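PDB 7JPJ: diaminopimelate decarboxylase, which probably uses pyridoxal 5'-phosphate to decarboxylate diaminopimelate to lysine in lysine biosynthesis, working as an obligate dimer. Local coordinates for residues V55-K60 / K69-K74; E129-H134 / A140-R145; G168-S171 / I176-E179; K219-C224 / K264-K269. One frame throughout, in Å; residues are numbered along the deposited sequence.

Interaction 1: residues V55-K60 / K69-K74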
loop_
_atom_site.group_PDB
_atom_site.type_symbol
_atom_site.label_atom_id
_atom_site.label_comp_id
_atom_site.label_asym_id
_atom_site.label_seq_id
_atom_site.Cartn_x
_atom_site.Cartn_y
_atom_site.Cartn_z
ATOM N N VAL A 55 6.325 12.174 -26.242
ATOM C CA VAL A 55 5.673 12.061 -24.943
ATOM C C VAL A 55 5.532 10.584 -24.606
ATOM O O VAL A 55 4.939 9.816 -25.373
ATOM C CB VAL A 55 4.305 12.759 -24.939
ATOM C CG1 VAL A 55 3.607 12.543 -23.604
ATOM C CG2 VAL A 55 4.467 14.238 -25.236
ATOM N N ARG A 56 6.075 10.183 -23.459
ATOM C CA ARG A 56 5.962 8.820 -22.960
ATOM C C ARG A 56 5.057 8.804 -21.737
ATOM O O ARG A 56 5.246 9.599 -20.811
ATOM C CB ARG A 56 7.334 8.247 -22.600
ATOM C CG ARG A 56 8.391 8.425 -23.671
ATOM C CD ARG A 56 9.500 7.395 -23.525
ATOM N NE ARG A 56 9.437 6.391 -24.580
ATOM C CZ ARG A 56 10.301 6.309 -25.586
ATOM N NH1 ARG A 56 11.300 7.169 -25.671
ATOM N NH2 ARG A 56 10.168 5.366 -26.507
ATOM N N TYR A 57 4.081 7.902 -21.733
ATOM C CA TYR A 57 3.217 7.730 -20.572
ATOM C C TYR A 57 3.891 6.792 -19.577
ATOM O O TYR A 57 4.244 5.661 -19.924
ATOM C CB TYR A 57 1.854 7.182 -20.988
ATOM C CG TYR A 57 0.969 6.778 -19.825
ATOM C CD1 TYR A 57 0.845 7.588 -18.701
ATOM C CD2 TYR A 57 0.247 5.593 -19.856
ATOM C CE1 TYR A 57 0.037 7.223 -17.639
ATOM C CE2 TYR A 57 -0.567 5.223 -18.802
ATOM C CZ TYR A 57 -0.667 6.040 -17.697
ATOM O OH TYR A 57 -1.474 5.671 -16.645
ATOM N N ALA A 58 4.073 7.265 -18.348
ATOM C CA ALA A 58 4.604 6.445 -17.260
ATOM C C ALA A 58 3.473 5.561 -16.748
ATOM O O ALA A 58 2.762 5.909 -15.805
ATOM C CB ALA A 58 5.176 7.324 -16.153
ATOM N N MET A 59 3.311 4.392 -17.374
ATOM C CA MET A 59 2.135 3.562 -17.130
ATOM C C MET A 59 2.033 3.073 -15.693
ATOM O O MET A 59 0.969 2.576 -15.305
ATOM C CB MET A 59 2.126 2.351 -18.063
ATOM C CG MET A 59 3.359 1.473 -17.950
ATOM S SD MET A 59 3.325 0.090 -19.105
ATOM C CE MET A 59 1.898 -0.809 -18.506
ATOM N N LYS A 60 3.104 3.190 -14.901
ATOM C CA LYS A 60 3.045 2.799 -13.497
ATOM C C LYS A 60 1.990 3.579 -12.724
ATOM O O LYS A 60 1.578 3.143 -11.645
ATOM C CB LYS A 60 4.413 2.986 -12.838
ATOM C CG LYS A 60 4.769 4.438 -12.552
ATOM C CD LYS A 60 6.261 4.612 -12.317
ATOM C CE LYS A 60 6.618 6.069 -12.082
ATOM N NZ LYS A 60 8.088 6.294 -12.113
ATOM N N LYS A 69 -4.401 1.913 -24.660
ATOM C CA LYS A 69 -4.908 1.977 -26.026
ATOM C C LYS A 69 -5.264 3.407 -26.417
ATOM O O LYS A 69 -5.057 3.813 -27.568
ATOM C CB LYS A 69 -6.121 1.059 -26.180
ATOM C CG LYS A 69 -5.801 -0.425 -26.075
ATOM C CD LYS A 69 -7.074 -1.260 -26.071
ATOM C CE LYS A 69 -6.790 -2.726 -25.763
ATOM N NZ LYS A 69 -5.932 -3.372 -26.801
ATOM N N TYR A 70 -5.793 4.189 -25.472
ATOM C CA TYR A 70 -6.181 5.559 -25.791
ATOM C C TYR A 70 -4.959 6.433 -26.050
ATOM O O TYR A 70 -4.916 7.179 -27.036
ATOM C CB TYR A 70 -7.029 6.158 -24.672
ATOM C CG TYR A 70 -7.299 7.620 -24.914
ATOM C CD1 TYR A 70 -8.275 8.020 -25.816
ATOM C CD2 TYR A 70 -6.548 8.606 -24.280
ATOM C CE1 TYR A 70 -8.515 9.354 -26.064
ATOM C CE2 TYR A 70 -6.779 9.946 -24.525
ATOM C CZ TYR A 70 -7.765 10.313 -25.416
ATOM O OH TYR A 70 -8.006 11.642 -25.667
ATOM N N PHE A 71 -3.964 6.373 -25.162
ATOM C CA PHE A 71 -2.757 7.170 -25.356
ATOM C C PHE A 71 -1.976 6.716 -26.581
ATOM O O PHE A 71 -1.249 7.515 -27.180
ATOM C CB PHE A 71 -1.871 7.106 -24.116
ATOM C CG PHE A 71 -2.381 7.918 -22.956
ATOM C CD1 PHE A 71 -3.126 9.065 -23.167
ATOM C CD2 PHE A 71 -2.107 7.532 -21.653
ATOM C CE1 PHE A 71 -3.591 9.813 -22.098
ATOM C CE2 PHE A 71 -2.569 8.274 -20.583
ATOM C CZ PHE A 71 -3.313 9.415 -20.805
ATOM N N HIS A 72 -2.109 5.447 -26.972
ATOM C CA HIS A 72 -1.462 5.000 -28.200
ATOM C C HIS A 72 -2.115 5.633 -29.423
ATOM O O HIS A 72 -1.421 6.039 -30.365
ATOM C CB HIS A 72 -1.498 3.473 -28.295
ATOM C CG HIS A 72 -0.793 2.929 -29.498
ATOM N ND1 HIS A 72 -1.376 2.025 -30.361
ATOM C CD2 HIS A 72 0.445 3.175 -29.991
ATOM C CE1 HIS A 72 -0.527 1.735 -31.330
ATOM N NE2 HIS A 72 0.584 2.421 -31.130
ATOM N N SER A 73 -3.447 5.734 -29.426
ATOM C CA SER A 73 -4.148 6.378 -30.530
ATOM C C SER A 73 -3.803 7.857 -30.649
ATOM O O SER A 73 -3.999 8.445 -31.720
ATOM C CB SER A 73 -5.657 6.208 -30.359
ATOM O OG SER A 73 -6.105 6.850 -29.178
ATOM N N LYS A 74 -3.304 8.472 -29.578
ATOM C CA LYS A 74 -2.877 9.863 -29.597
ATOM C C LYS A 74 -1.389 10.017 -29.889
ATOM O O LYS A 74 -0.851 11.115 -29.718
ATOM C CB LYS A 74 -3.215 10.537 -28.266
ATOM C CG LYS A 74 -4.703 10.700 -28.022
ATOM C CD LYS A 74 -5.300 11.731 -28.958
ATOM C CE LYS A 74 -5.592 13.030 -28.229
ATOM N NZ LYS A 74 -6.311 14.007 -29.104
#
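Tyr-57 sends its ring out trans to its own backbone nitrogen (chi1 171°), while Phe-71 holds CG beside the backbone N (chi1 -74°), and these two settings bring the rings together between strand 53-58 and helix 65-73. The strand and helix belong to one beta-alpha-beta unit, completed by strand 77-80, of the TIM-barrel domain that binds pyridoxal phosphate in this enzyme family. The pair is a T-shaped (edge-to-face) stack: the CD2-CE2 side of Phe-71 is directed at the face of Tyr-57, with centroids 4.9 Å apart and planes at 68°. Phe-71 CE2 stands almost over the centre of the tyrosine ring, whose other face is met by CA of Met-59.

A phenylalanine suits the helix side, because its C-H edge carries slight positive charge and meets the pi cloud without leaving any polar atom to be satisfied. Tyrosine suits the strand because it offers a flat face and also a hydroxyl, which is hydrogen-bonded to Cys-62 O. Leu-284 and Val-285 of helix 282-285 touch both side chains, and Leu-37 of helix 34-45 touches Phe-71. The closest approach across the contact is between Tyr-57 CD2 and Phe-71 CD2, at 3.5 Å.

Interaction 2: residues E129-H134 / A140-R145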
loop_
_atom_site.group_PDB
_atom_site.type_symbol
_atom_site.label_atom_id
_atom_site.label_comp_id
_atom_site.label_asym_id
_atom_site.label_seq_id
_atom_site.Cartn_x
_atom_site.Cartn_y
_atom_site.Cartn_z
ATOM N N GLU A 129 26.678 -3.377 -18.170
ATOM C CA GLU A 129 27.609 -4.472 -18.418
ATOM C C GLU A 129 26.877 -5.729 -18.874
ATOM O O GLU A 129 27.353 -6.436 -19.770
ATOM C CB GLU A 129 28.436 -4.751 -17.165
ATOM C CG GLU A 129 29.483 -3.689 -16.869
ATOM C CD GLU A 129 30.177 -3.914 -15.540
ATOM O OE1 GLU A 129 29.616 -4.643 -14.693
ATOM O OE2 GLU A 129 31.282 -3.366 -15.346
ATOM N N ARG A 130 25.721 -6.024 -18.272
ATOM C CA ARG A 130 24.929 -7.165 -18.721
ATOM C C ARG A 130 24.444 -6.965 -20.152
ATOM O O ARG A 130 24.439 -7.907 -20.954
ATOM C CB ARG A 130 23.747 -7.391 -17.775
ATOM C CG ARG A 130 24.143 -7.850 -16.374
ATOM C CD ARG A 130 22.927 -8.006 -15.475
ATOM N NE ARG A 130 22.024 -9.044 -15.964
ATOM C CZ ARG A 130 20.799 -9.256 -15.492
ATOM N NH1 ARG A 130 20.322 -8.499 -14.512
ATOM N NH2 ARG A 130 20.051 -10.225 -16.005
ATOM N N PHE A 131 24.036 -5.740 -20.492
ATOM C CA PHE A 131 23.657 -5.436 -21.868
ATOM C C PHE A 131 24.851 -5.577 -22.804
ATOM O O PHE A 131 24.744 -6.173 -23.883
ATOM C CB PHE A 131 23.073 -4.024 -21.942
ATOM C CG PHE A 131 22.465 -3.681 -23.271
ATOM C CD1 PHE A 131 21.136 -3.962 -23.532
ATOM C CD2 PHE A 131 23.221 -3.066 -24.255
ATOM C CE1 PHE A 131 20.571 -3.640 -24.752
ATOM C CE2 PHE A 131 22.665 -2.746 -25.475
ATOM C CZ PHE A 131 21.337 -3.033 -25.723
ATOM N N GLY A 132 26.005 -5.041 -22.401
ATOM C CA GLY A 132 27.182 -5.113 -23.251
ATOM C C GLY A 132 27.720 -6.523 -23.408
ATOM O O GLY A 132 28.224 -6.888 -24.473
ATOM N N GLU A 133 27.632 -7.333 -22.348
ATOM C CA GLU A 133 28.052 -8.729 -22.439
ATOM C C GLU A 133 27.247 -9.480 -23.491
ATOM O O GLU A 133 27.782 -10.344 -24.197
ATOM C CB GLU A 133 27.912 -9.414 -21.076
ATOM C CG GLU A 133 29.045 -9.135 -20.096
ATOM C CD GLU A 133 28.812 -9.757 -18.722
ATOM O OE1 GLU A 133 29.695 -9.608 -17.848
ATOM O OE2 GLU A 133 27.754 -10.394 -18.512
ATOM N N HIS A 134 25.959 -9.161 -23.617
ATOM C CA HIS A 134 25.092 -9.896 -24.529
ATOM C C HIS A 134 25.185 -9.380 -25.960
ATOM O O HIS A 134 24.991 -10.153 -26.905
ATOM C CB HIS A 134 23.645 -9.826 -24.039
ATOM C CG HIS A 134 22.735 -10.816 -24.696
ATOM N ND1 HIS A 134 22.060 -10.542 -25.865
ATOM C CD2 HIS A 134 22.392 -12.080 -24.349
ATOM C CE1 HIS A 134 21.337 -11.593 -26.210
ATOM N NE2 HIS A 134 21.521 -12.540 -25.307
ATOM N N ALA A 140 25.160 -2.492 -30.238
ATOM C CA ALA A 140 23.767 -2.166 -29.980
ATOM C C ALA A 140 23.631 -0.761 -29.410
ATOM O O ALA A 140 24.469 -0.301 -28.629
ATOM C CB ALA A 140 23.160 -3.190 -29.024
ATOM N N LYS A 141 22.578 -0.069 -29.831
ATOM C CA LYS A 141 22.234 1.210 -29.235
ATOM C C LYS A 141 21.540 0.981 -27.901
ATOM O O LYS A 141 20.843 -0.017 -27.706
ATOM C CB LYS A 141 21.338 2.026 -30.171
ATOM C CG LYS A 141 22.052 2.529 -31.424
ATOM C CD LYS A 141 21.143 2.556 -32.648
ATOM C CE LYS A 141 20.191 1.366 -32.689
ATOM N NZ LYS A 141 19.209 1.480 -33.812
ATOM N N VAL A 142 21.747 1.915 -26.974
ATOM C CA VAL A 142 21.210 1.788 -25.627
ATOM C C VAL A 142 21.105 3.182 -25.034
ATOM O O VAL A 142 21.831 4.097 -25.430
ATOM C CB VAL A 142 22.091 0.851 -24.760
ATOM C CG1 VAL A 142 23.389 1.545 -24.363
ATOM C CG2 VAL A 142 21.331 0.366 -23.533
ATOM N N GLY A 143 20.174 3.349 -24.095
ATOM C CA GLY A 143 20.057 4.572 -23.336
ATOM C C GLY A 143 20.785 4.465 -22.008
ATOM O O GLY A 143 21.047 3.373 -21.508
ATOM N N VAL A 144 21.119 5.623 -21.443
ATOM C CA VAL A 144 21.856 5.713 -20.186
ATOM C C VAL A 144 21.159 6.731 -19.292
ATOM O O VAL A 144 21.077 7.913 -19.645
ATOM C CB VAL A 144 23.325 6.117 -20.405
ATOM C CG1 VAL A 144 24.078 6.115 -19.088
ATOM C CG2 VAL A 144 23.994 5.181 -21.399
ATOM N N ARG A 145 20.671 6.281 -18.137
ATOM C CA ARG A 145 20.105 7.190 -17.148
ATOM C C ARG A 145 21.195 7.648 -16.188
ATOM O O ARG A 145 21.918 6.824 -15.618
ATOM C CB ARG A 145 18.960 6.544 -16.365
ATOM C CG ARG A 145 18.491 7.430 -15.217
ATOM C CD ARG A 145 17.106 7.083 -14.704
ATOM N NE ARG A 145 16.748 7.930 -13.567
ATOM C CZ ARG A 145 15.541 7.975 -13.012
ATOM N NH1 ARG A 145 14.562 7.217 -13.487
ATOM N NH2 ARG A 145 15.313 8.778 -11.980
#
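This is an apolar helix-to-sheet contact, in which Phe-131 of helix 125-134 rests against the start of strand 141-147 on the outer side of the barrel. No hydrogen bond crosses between the segments; one ring does nearly all the work. A chi1 of -171° swings the ring away from the backbone nitrogen of Phe-131 and lets it present a face to Val-142, whose side chain comes from the opposite direction. Val-142 CG2 sits 3.9 Å from the centroid of the Phe-131 ring, 10° off the normal, a well-centred CH-pi contact.

The far end of the ring meets Ala-140, just before the strand, and Lys-141, its first residue. Phe-131 CE2 lies 3.6 Å from Ala-140 CB, and Phe-131 CZ is 3.6 Å from Lys-141 O. Alanine is small enough to let the ring close in on the backbone, a beta-branched valine gives the ring a methyl for its face, and Lys-141 CB points away from the helix. Phe-110 and Val-114 of helix 110-116 also pack on Phe-131. Such packing of a helix on the strand that follows it is characteristic of a beta-alpha-beta unit, here strand 119-122, helix 125-134 and strand 141-147 of the TIM barrel.

Interaction 3: residues G168-S171 / I176-E179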
loop_
_atom_site.group_PDB
_atom_site.type_symbol
_atom_site.label_atom_id
_atom_site.label_comp_id
_atom_site.label_asym_id
_atom_site.label_seq_id
_atom_site.Cartn_x
_atom_site.Cartn_y
_atom_site.Cartn_z
ATOM N N GLY A 168 16.995 12.083 -7.294
ATOM C CA GLY A 168 18.375 12.262 -7.703
ATOM C C GLY A 168 19.196 12.779 -6.544
ATOM O O GLY A 168 18.670 13.118 -5.482
ATOM N N GLY A 169 20.505 12.835 -6.763
ATOM C CA GLY A 169 21.417 13.327 -5.761
ATOM C C GLY A 169 22.119 12.206 -5.022
ATOM O O GLY A 169 21.968 11.024 -5.353
ATOM N N PRO A 170 22.906 12.558 -4.000
ATOM C CA PRO A 170 23.653 11.525 -3.262
ATOM C C PRO A 170 22.770 10.591 -2.450
ATOM O O PRO A 170 23.232 9.509 -2.071
ATOM C CB PRO A 170 24.583 12.343 -2.356
ATOM C CG PRO A 170 23.894 13.661 -2.200
ATOM C CD PRO A 170 23.183 13.915 -3.497
ATOM N N SER A 171 21.522 10.963 -2.178
ATOM C CA SER A 171 20.602 10.130 -1.416
ATOM C C SER A 171 19.690 9.295 -2.304
ATOM O O SER A 171 18.702 8.741 -1.813
ATOM C CB SER A 171 19.760 11.002 -0.484
ATOM O OG SER A 171 20.578 11.657 0.466
ATOM N N ILE A 176 22.923 6.249 -12.859
ATOM C CA ILE A 176 24.348 6.085 -12.606
ATOM C C ILE A 176 24.906 7.389 -12.062
ATOM O O ILE A 176 24.587 8.474 -12.560
ATOM C CB ILE A 176 25.085 5.655 -13.888
ATOM C CG1 ILE A 176 24.381 4.462 -14.536
ATOM C CG2 ILE A 176 26.537 5.323 -13.590
ATOM C CD1 ILE A 176 25.088 3.928 -15.764
ATOM N N TRP A 177 25.740 7.281 -11.030
ATOM C CA TRP A 177 26.354 8.455 -10.422
ATOM C C TRP A 177 27.163 9.226 -11.458
ATOM O O TRP A 177 27.932 8.640 -12.225
ATOM C CB TRP A 177 27.242 8.027 -9.251
ATOM C CG TRP A 177 27.632 9.138 -8.316
ATOM C CD1 TRP A 177 28.887 9.416 -7.855
ATOM C CD2 TRP A 177 26.764 10.114 -7.722
ATOM N NE1 TRP A 177 28.856 10.502 -7.017
ATOM C CE2 TRP A 177 27.564 10.950 -6.918
ATOM C CE3 TRP A 177 25.389 10.364 -7.795
ATOM C CZ2 TRP A 177 27.037 12.016 -6.194
ATOM C CZ3 TRP A 177 24.868 11.421 -7.077
ATOM C CH2 TRP A 177 25.690 12.235 -6.286
ATOM N N HIS A 178 26.982 10.550 -11.474
ATOM C CA HIS A 178 27.563 11.374 -12.532
ATOM C C HIS A 178 29.081 11.273 -12.572
ATOM O O HIS A 178 29.681 11.415 -13.645
ATOM C CB HIS A 178 27.142 12.831 -12.355
ATOM C CG HIS A 178 27.803 13.512 -11.197
ATOM N ND1 HIS A 178 27.357 13.374 -9.901
ATOM C CD2 HIS A 178 28.878 14.333 -11.141
ATOM C CE1 HIS A 178 28.129 14.081 -9.094
ATOM N NE2 HIS A 178 29.059 14.673 -9.822
ATOM N N GLU A 179 29.722 11.033 -11.422
ATOM C CA GLU A 179 31.180 10.973 -11.395
ATOM C C GLU A 179 31.709 9.746 -12.121
ATOM O O GLU A 179 32.840 9.766 -12.616
ATOM C CB GLU A 179 31.687 10.998 -9.956
ATOM C CG GLU A 179 31.214 12.200 -9.160
ATOM C CD GLU A 179 32.225 12.646 -8.122
ATOM O OE1 GLU A 179 32.325 13.869 -7.880
ATOM O OE2 GLU A 179 32.917 11.774 -7.548
#
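Gly-169 and Pro-170 bring the loop 168-171 up to Trp-177 with the glycine backbone at phi 101° and psi -175°, a conformation in which a side chain would press on the preceding carbonyl oxygen and on the proline ring. Glycine therefore suits this position. The peptide joining it to Pro-170 faces the indole.

In Trp-177 the bond to the indole runs opposite the N-CA bond (chi1 -164°), which carries the six-membered part of the ring system toward the loop even though its CB starts off to one side. CZ3 of Trp-177 comes within 3.4 Å of Gly-169 O, and Trp-177 CH2 lies 3.6 Å from Pro-170 N. The proline ring adds a looser apolar touch, with its CB 4.1 Å from Trp-177 CH2. Proline fits because it has no backbone N-H to leave buried against an aromatic ring, and its cyclic side chain restricts the backbone of the loop. Over one face of the indole stands ND1 of the next residue, His-178, 3.8 Å above the plane.

The polar groups are satisfied beyond the segments: Gly-169 O accepts a hydrogen bond from Asn-147 ND2, and Trp-177 NE1 is hydrogen-bonded to Thr-302 OG1 of the second subunit. Pro-170 O also pairs with Thr-301 OG1 of that subunit. The tryptophan thus meets its own loop with its benzene part and the partner chain with its pyrrole nitrogen, an arrangement belonging to the dimer interface, where a loop of the TIM-barrel domain meets the short extra strand 176-177 beside the barrel.

Interaction 4: residues K219-C224 / K264-K269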
loop_
_atom_site.group_PDB
_atom_site.type_symbol
_atom_site.label_atom_id
_atom_site.label_comp_id
_atom_site.label_asym_id
_atom_site.label_seq_id
_atom_site.Cartn_x
_atom_site.Cartn_y
_atom_site.Cartn_z
ATOM N N LYS A 219 21.826 21.028 -17.130
ATOM C CA LYS A 219 22.721 20.083 -16.471
ATOM C C LYS A 219 22.681 18.715 -17.145
ATOM O O LYS A 219 23.723 18.079 -17.335
ATOM C CB LYS A 219 22.364 19.971 -14.989
ATOM C CG LYS A 219 23.196 18.954 -14.230
ATOM C CD LYS A 219 23.706 19.535 -12.922
ATOM C CE LYS A 219 25.022 18.887 -12.514
ATOM N NZ LYS A 219 26.161 19.851 -12.571
ATOM N N SER A 220 21.488 18.248 -17.517
ATOM C CA SER A 220 21.377 16.948 -18.168
ATOM C C SER A 220 21.972 16.967 -19.570
ATOM O O SER A 220 22.530 15.958 -20.018
ATOM C CB SER A 220 19.915 16.515 -18.221
ATOM O OG SER A 220 19.312 16.660 -16.947
ATOM N N LEU A 221 21.860 18.097 -20.273
ATOM C CA LEU A 221 22.405 18.190 -21.623
ATOM C C LEU A 221 23.927 18.120 -21.627
ATOM O O LEU A 221 24.522 17.711 -22.630
ATOM C CB LEU A 221 21.936 19.484 -22.294
ATOM C CG LEU A 221 20.482 19.526 -22.782
ATOM C CD1 LEU A 221 20.038 20.951 -23.055
ATOM C CD2 LEU A 221 20.292 18.665 -24.021
ATOM N N SER A 222 24.573 18.505 -20.523
ATOM C CA SER A 222 26.032 18.456 -20.469
ATOM C C SER A 222 26.547 17.027 -20.554
ATOM O O SER A 222 27.677 16.800 -20.999
ATOM C CB SER A 222 26.540 19.125 -19.194
ATOM O OG SER A 222 26.039 18.476 -18.039
ATOM N N PHE A 223 25.737 16.052 -20.136
ATOM C CA PHE A 223 26.108 14.654 -20.296
ATOM C C PHE A 223 25.942 14.168 -21.729
ATOM O O PHE A 223 26.530 13.144 -22.093
ATOM C CB PHE A 223 25.288 13.786 -19.341
ATOM C CG PHE A 223 25.541 14.090 -17.894
ATOM C CD1 PHE A 223 26.740 13.733 -17.301
ATOM C CD2 PHE A 223 24.591 14.746 -17.131
ATOM C CE1 PHE A 223 26.984 14.018 -15.977
ATOM C CE2 PHE A 223 24.830 15.033 -15.804
ATOM C CZ PHE A 223 26.027 14.668 -15.227
ATOM N N CYS A 224 25.163 14.877 -22.551
ATOM C CA CYS A 224 25.019 14.496 -23.951
ATOM C C CYS A 224 26.253 14.835 -24.777
ATOM O O CYS A 224 26.425 14.273 -25.864
ATOM C CB CYS A 224 23.788 15.162 -24.562
ATOM S SG CYS A 224 22.223 14.667 -23.811
ATOM N N LYS A 264 18.274 24.762 -27.769
ATOM C CA LYS A 264 18.848 25.605 -28.812
ATOM C C LYS A 264 20.266 26.034 -28.455
ATOM O O LYS A 264 21.133 26.116 -29.332
ATOM C CB LYS A 264 17.963 26.829 -29.049
ATOM C CG LYS A 264 16.574 26.518 -29.581
ATOM C CD LYS A 264 15.955 27.753 -30.223
ATOM C CE LYS A 264 14.485 27.538 -30.550
ATOM N NZ LYS A 264 13.655 27.455 -29.316
ATOM N N LYS A 265 20.520 26.317 -27.174
ATOM C CA LYS A 265 21.865 26.702 -26.764
ATOM C C LYS A 265 22.842 25.545 -26.917
ATOM O O LYS A 265 24.027 25.770 -27.188
ATOM C CB LYS A 265 21.859 27.210 -25.319
ATOM C CG LYS A 265 23.128 27.964 -24.921
ATOM C CD LYS A 265 23.072 28.455 -23.476
ATOM C CE LYS A 265 22.476 29.858 -23.376
ATOM N NZ LYS A 265 21.067 29.862 -22.880
ATOM N N PHE A 266 22.365 24.311 -26.750
ATOM C CA PHE A 266 23.217 23.150 -26.982
ATOM C C PHE A 266 23.580 23.031 -28.456
ATOM O O PHE A 266 24.742 22.797 -28.805
ATOM C CB PHE A 266 22.518 21.881 -26.490
ATOM C CG PHE A 266 23.411 20.675 -26.446
ATOM C CD1 PHE A 266 24.271 20.473 -25.380
ATOM C CD2 PHE A 266 23.392 19.744 -27.472
ATOM C CE1 PHE A 266 25.097 19.362 -25.336
ATOM C CE2 PHE A 266 24.213 18.632 -27.435
ATOM C CZ PHE A 266 25.068 18.441 -26.364
ATOM N N ALA A 267 22.593 23.202 -29.340
ATOM C CA ALA A 267 22.854 23.155 -30.772
ATOM C C ALA A 267 23.699 24.330 -31.245
ATOM O O ALA A 267 24.331 24.238 -32.302
ATOM C CB ALA A 267 21.537 23.116 -31.546
ATOM N N GLU A 268 23.722 25.433 -30.497
ATOM C CA GLU A 268 24.593 26.543 -30.860
ATOM C C GLU A 268 26.016 26.333 -30.360
ATOM O O GLU A 268 26.968 26.773 -31.015
ATOM C CB GLU A 268 24.021 27.860 -30.325
ATOM C CG GLU A 268 23.188 28.629 -31.350
ATOM C CD GLU A 268 21.971 29.322 -30.746
ATOM O OE1 GLU A 268 22.104 29.963 -29.680
ATOM O OE2 GLU A 268 20.879 29.237 -31.354
ATOM N N LYS A 269 26.186 25.662 -29.221
ATOM C CA LYS A 269 27.517 25.381 -28.695
ATOM C C LYS A 269 28.087 24.052 -29.177
ATOM O O LYS A 269 29.313 23.899 -29.214
ATOM C CB LYS A 269 27.501 25.392 -27.160
ATOM C CG LYS A 269 27.697 26.763 -26.502
ATOM C CD LYS A 269 29.148 26.965 -26.064
ATOM C CE LYS A 269 29.517 28.441 -25.959
ATOM N NZ LYS A 269 30.943 28.720 -26.320
#
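Phe-266 projects from helix 252-270 onto the C-terminal end of helix 210-222, meeting Leu-221 and Cys-224 with one side of its ring. A nearly extended first torsion (chi1 -169°) points the ring away from its own amide nitrogen and across the gap between the helices; chi2 then leads CD1, CE1 and CZ past the C-terminal part of the other helix. CE1 of Phe-266 approaches Leu-221 O at 3.2 Å. This is packing of a ring carbon against a carbonyl and not a conventional hydrogen bond; the same oxygen accepts the backbone N-H of Cys-224, so its polar demand is met within its own chain segment.

On one flank of that oxygen, Leu-221 CB is 4.0 Å from Phe-266 CD1; on the other, Cys-224 CB is 4.0 Å from Phe-266 CZ. The phenylalanine therefore bridges residues i and i+3 at the end of helix 210-222. Both helices belong to the outer layer of the TIM-barrel domain, and strand 232-234 lies between them in the sequence. A flat aromatic suits this seam, being long enough to reach the neighbouring backbone, while leucine and the small cysteine keep the opposing surface apolar and low.

Leu-221 and Cys-224 both direct their gamma atom beside the backbone N (chi1 -75° and -63°), and the ring meets their beta carbons. Leu-274 packs on both Leu-221 and Phe-266, and Met-233 of the inner strand touches Cys-224. The carbonyl of Cys-224 is in turn hydrogen-bonded by Arg-272 NH2, just beyond helix 252-270.

Overall arrangement
All four contacts lie in the TIM-barrel domain, each built round an aromatic side chain with no hydrogen bond between its segments. Interactions 1 and 2 are alike in topology, each joining a helix to a strand of one beta-alpha-beta unit, but the first is a buried ring pair nearer the centre of the folded chain and the second a partly buried ring on a methyl. Interactions 2 and 3 share the sheet through Arg-145 O and Ile-176 N. Contacting residues of interaction 3 also bond to the second subunit, which interaction 1 meets only at Lys-60, outside its ring pair. Interaction 4, buried between two helices, touches interaction 3 where Phe-223 CZ lies 3.6 Å from His-178 CB.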